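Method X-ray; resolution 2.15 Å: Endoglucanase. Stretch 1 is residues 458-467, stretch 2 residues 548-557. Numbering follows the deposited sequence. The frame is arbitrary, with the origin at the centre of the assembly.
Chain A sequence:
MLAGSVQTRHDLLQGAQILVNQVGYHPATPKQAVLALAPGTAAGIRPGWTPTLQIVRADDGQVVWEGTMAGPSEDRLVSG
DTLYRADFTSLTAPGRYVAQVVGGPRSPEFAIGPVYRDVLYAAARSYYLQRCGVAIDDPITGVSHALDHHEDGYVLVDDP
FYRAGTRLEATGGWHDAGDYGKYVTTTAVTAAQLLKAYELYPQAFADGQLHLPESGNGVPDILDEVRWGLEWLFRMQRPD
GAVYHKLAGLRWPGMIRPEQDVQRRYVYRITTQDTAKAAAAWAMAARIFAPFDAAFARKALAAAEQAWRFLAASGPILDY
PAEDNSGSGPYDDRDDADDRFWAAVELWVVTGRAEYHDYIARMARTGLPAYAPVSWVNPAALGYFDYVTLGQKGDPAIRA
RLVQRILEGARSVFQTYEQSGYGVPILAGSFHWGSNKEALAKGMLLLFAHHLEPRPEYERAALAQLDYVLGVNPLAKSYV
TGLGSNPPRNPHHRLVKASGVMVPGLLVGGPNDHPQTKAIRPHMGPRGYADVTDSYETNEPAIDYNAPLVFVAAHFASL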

# COMPACT_ATOMS: atom_id res chain seq x y z
N TYR A 458 13.51 -9.67 11.11
CA TYR A 458 12.51 -9.48 10.06
C TYR A 458 11.65 -8.26 10.42
O TYR A 458 11.42 -7.38 9.60
CB TYR A 458 11.64 -10.72 9.88
CG TYR A 458 12.27 -11.80 9.02
CD1 TYR A 458 13.52 -11.63 8.44
CD2 TYR A 458 11.62 -13.01 8.83
CE1 TYR A 458 14.12 -12.66 7.70
CE2 TYR A 458 12.19 -14.02 8.07
CZ TYR A 458 13.43 -13.85 7.50
OH TYR A 458 13.94 -14.84 6.69
N GLU A 459 11.30 -8.16 11.70
CA GLU A 459 10.53 -7.03 12.18
C GLU A 459 11.30 -5.72 12.05
O GLU A 459 10.74 -4.67 11.66
CB GLU A 459 10.12 -7.28 13.62
CG GLU A 459 8.93 -6.47 14.08
CD GLU A 459 8.45 -6.88 15.48
OE1 GLU A 459 7.83 -7.94 15.60
OE2 GLU A 459 8.76 -6.17 16.45
N ARG A 460 12.60 -5.80 12.28
CA ARG A 460 13.45 -4.64 12.04
C ARG A 460 13.43 -4.27 10.55
O ARG A 460 13.31 -3.09 10.20
CB ARG A 460 14.89 -4.84 12.53
CG ARG A 460 15.78 -3.59 12.27
CD ARG A 460 17.23 -3.80 12.75
NE ARG A 460 18.00 -4.62 11.81
CZ ARG A 460 18.45 -5.86 12.07
NH1 ARG A 460 18.22 -6.41 13.25
NH2 ARG A 460 19.13 -6.54 11.13
N ALA A 461 13.58 -5.26 9.68
CA ALA A 461 13.61 -5.01 8.25
C ALA A 461 12.29 -4.42 7.77
O ALA A 461 12.28 -3.61 6.87
CB ALA A 461 13.97 -6.28 7.46
N ALA A 462 11.17 -4.88 8.33
CA ALA A 462 9.87 -4.31 8.00
C ALA A 462 9.79 -2.86 8.48
O ALA A 462 9.34 -1.98 7.74
CB ALA A 462 8.74 -5.15 8.64
N LEU A 463 10.22 -2.61 9.71
CA LEU A 463 10.20 -1.23 10.22
C LEU A 463 10.98 -0.32 9.29
O LEU A 463 10.61 0.84 9.06
CB LEU A 463 10.81 -1.14 11.62
CG LEU A 463 10.93 0.26 12.23
CD1 LEU A 463 9.52 0.93 12.29
CD2 LEU A 463 11.49 0.13 13.65
N ALA A 464 12.08 -0.84 8.77
CA ALA A 464 12.96 -0.07 7.90
C ALA A 464 12.23 0.41 6.63
O ALA A 464 12.70 1.34 5.94
CB ALA A 464 14.17 -0.92 7.52
N GLN A 465 11.11 -0.23 6.30
CA GLN A 465 10.33 0.21 5.12
C GLN A 465 9.46 1.43 5.43
O GLN A 465 9.33 2.35 4.61
CB GLN A 465 9.45 -0.92 4.57
CG GLN A 465 10.23 -2.15 4.24
CD GLN A 465 11.56 -1.81 3.59
OE1 GLN A 465 11.60 -1.00 2.64
NE2 GLN A 465 12.66 -2.40 4.11
N LEU A 466 8.93 1.46 6.65
CA LEU A 466 8.36 2.70 7.18
C LEU A 466 9.40 3.82 7.30
O LEU A 466 9.13 4.93 6.85
CB LEU A 466 7.64 2.46 8.50
CG LEU A 466 6.42 1.55 8.48
CD1 LEU A 466 6.04 1.15 9.89
CD2 LEU A 466 5.23 2.31 7.88
N ASP A 467 10.55 3.56 7.90
CA ASP A 467 11.59 4.61 7.99
C ASP A 467 11.92 5.16 6.61
O ASP A 467 12.18 6.35 6.46
CB ASP A 467 12.90 4.12 8.66
CG ASP A 467 12.70 3.67 10.13
OD1 ASP A 467 11.79 4.19 10.85
OD2 ASP A 467 13.52 2.84 10.59
N PRO A 548 -0.59 -1.55 1.73
CA PRO A 548 0.46 -2.16 2.55
C PRO A 548 1.04 -1.16 3.56
O PRO A 548 1.60 -1.58 4.57
CB PRO A 548 1.53 -2.57 1.51
CG PRO A 548 1.28 -1.66 0.32
CD PRO A 548 -0.22 -1.47 0.30
N LEU A 549 0.91 0.14 3.28
CA LEU A 549 1.28 1.14 4.27
C LEU A 549 0.42 1.02 5.54
O LEU A 549 0.95 1.05 6.65
CB LEU A 549 1.22 2.58 3.70
CG LEU A 549 1.46 3.72 4.69
CD1 LEU A 549 2.81 3.60 5.43
CD2 LEU A 549 1.29 5.12 4.04
N VAL A 550 -0.88 0.95 5.39
CA VAL A 550 -1.76 0.73 6.53
C VAL A 550 -1.41 -0.59 7.22
O VAL A 550 -1.37 -0.64 8.44
CB VAL A 550 -3.27 0.70 6.10
CG1 VAL A 550 -4.15 0.08 7.22
CG2 VAL A 550 -3.75 2.11 5.76
N PHE A 551 -1.09 -1.65 6.45
CA PHE A 551 -0.69 -2.93 7.06
C PHE A 551 0.57 -2.83 7.93
O PHE A 551 0.55 -3.19 9.12
CB PHE A 551 -0.54 -4.03 6.01
CG PHE A 551 -0.25 -5.40 6.61
CD1 PHE A 551 1.05 -5.80 6.88
CD2 PHE A 551 -1.29 -6.27 6.92
CE1 PHE A 551 1.31 -7.05 7.43
CE2 PHE A 551 -1.04 -7.51 7.47
CZ PHE A 551 0.27 -7.90 7.71
N VAL A 552 1.64 -2.28 7.36
CA VAL A 552 2.90 -2.25 8.08
C VAL A 552 2.84 -1.29 9.26
O VAL A 552 3.28 -1.62 10.37
CB VAL A 552 4.11 -1.98 7.14
CG1 VAL A 552 5.41 -2.03 7.93
CG2 VAL A 552 4.17 -3.03 6.05
N ALA A 553 2.12 -0.18 9.07
CA ALA A 553 1.97 0.81 10.11
C ALA A 553 1.18 0.20 11.27
O ALA A 553 1.49 0.46 12.46
CB ALA A 553 1.27 2.04 9.57
N ALA A 554 0.15 -0.58 10.94
CA ALA A 554 -0.68 -1.19 11.99
C ALA A 554 0.13 -2.18 12.86
O ALA A 554 -0.05 -2.23 14.07
CB ALA A 554 -1.90 -1.87 11.38
N HIS A 555 1.05 -2.92 12.24
CA HIS A 555 1.97 -3.75 13.00
C HIS A 555 2.72 -2.95 14.09
O HIS A 555 2.80 -3.37 15.24
CB HIS A 555 2.97 -4.46 12.09
CG HIS A 555 3.92 -5.36 12.84
ND1 HIS A 555 3.68 -6.71 13.03
CD2 HIS A 555 5.07 -5.08 13.50
CE1 HIS A 555 4.65 -7.22 13.76
NE2 HIS A 555 5.51 -6.26 14.07
N PHE A 556 3.24 -1.79 13.73
CA PHE A 556 4.03 -1.05 14.68
C PHE A 556 3.22 -0.12 15.58
O PHE A 556 3.74 0.37 16.58
CB PHE A 556 5.17 -0.33 13.96
CG PHE A 556 6.22 -1.27 13.44
CD1 PHE A 556 7.12 -1.87 14.31
CD2 PHE A 556 6.21 -1.69 12.12
CE1 PHE A 556 8.08 -2.75 13.85
CE2 PHE A 556 7.17 -2.56 11.65
CZ PHE A 556 8.13 -3.08 12.52
N ALA A 557 1.93 0.04 15.30
CA ALA A 557 1.05 0.83 16.15
C ALA A 557 0.52 -0.03 17.29
O ALA A 557 -0.03 0.49 18.25
CB ALA A 557 -0.12 1.37 15.36

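Helices 458-467 and 548-557 of the endoglucanase pack at a steep angle, their N-to-C directions 122° apart and their axes 9.8 Å apart at closest approach, burying 401 Å² in a mostly apolar contact. Along the second helix, Pro-548 lies out of reach, and contact begins at Leu-549. Its CA-to-CB bond points sideways, but with chi1 t and chi2 p the end of the side chain comes nearer, so that CD1 of Leu-549 lies 3.7 Å from CD2 of Leu-466. Val-550 points away and Phe-551 stays out of reach. One turn on from Leu-549, Val-552 points toward the first helix; its CG1 packs 3.8 Å from CG of Leu-466 and 3.9 Å from the backbone O of Ala-462. The CA-to-CB bond of Ala-553 points sideways, and its small side chain adds a modest contact, its CB 4.3 Å from CD2 of Leu-466. Leu-549, Val-552, Ala-553 and Phe-556 form the hole that receives Leu-466 as a knob. Ala-554 faces away. His-555 brings the one hydrogen bond between the stretches: NE2 donates to OE1 of Glu-459 at 3.2 Å, a weak bond with an N-H...O angle of 145°. The carboxylate oxygen sits at the ring edge, near its plane, where the N-H can point at it; Glu-459 reaches this position through an extended chain, chi1 and chi2 both t, although its CA-to-CB bond points sideways. Phe-556 is the reciprocal knob, set among Glu-459, Ala-462, Leu-463 and Leu-466, and has the largest area covered. CD1 of Leu-463 stands 4.0 Å from the centroid of the Phe-556 ring, 2° off the normal, a CH-pi contact almost directly over the face, while CB of Leu-463 approaches CZ of Phe-556 to 3.4 Å. The backbone O of Glu-459 lies at the ring edge, 3.2 Å from CZ of Phe-556. Separately, CD2 of Phe-556 packs 3.6 Å from CD1 of Leu-466. Ala-557 is out of reach.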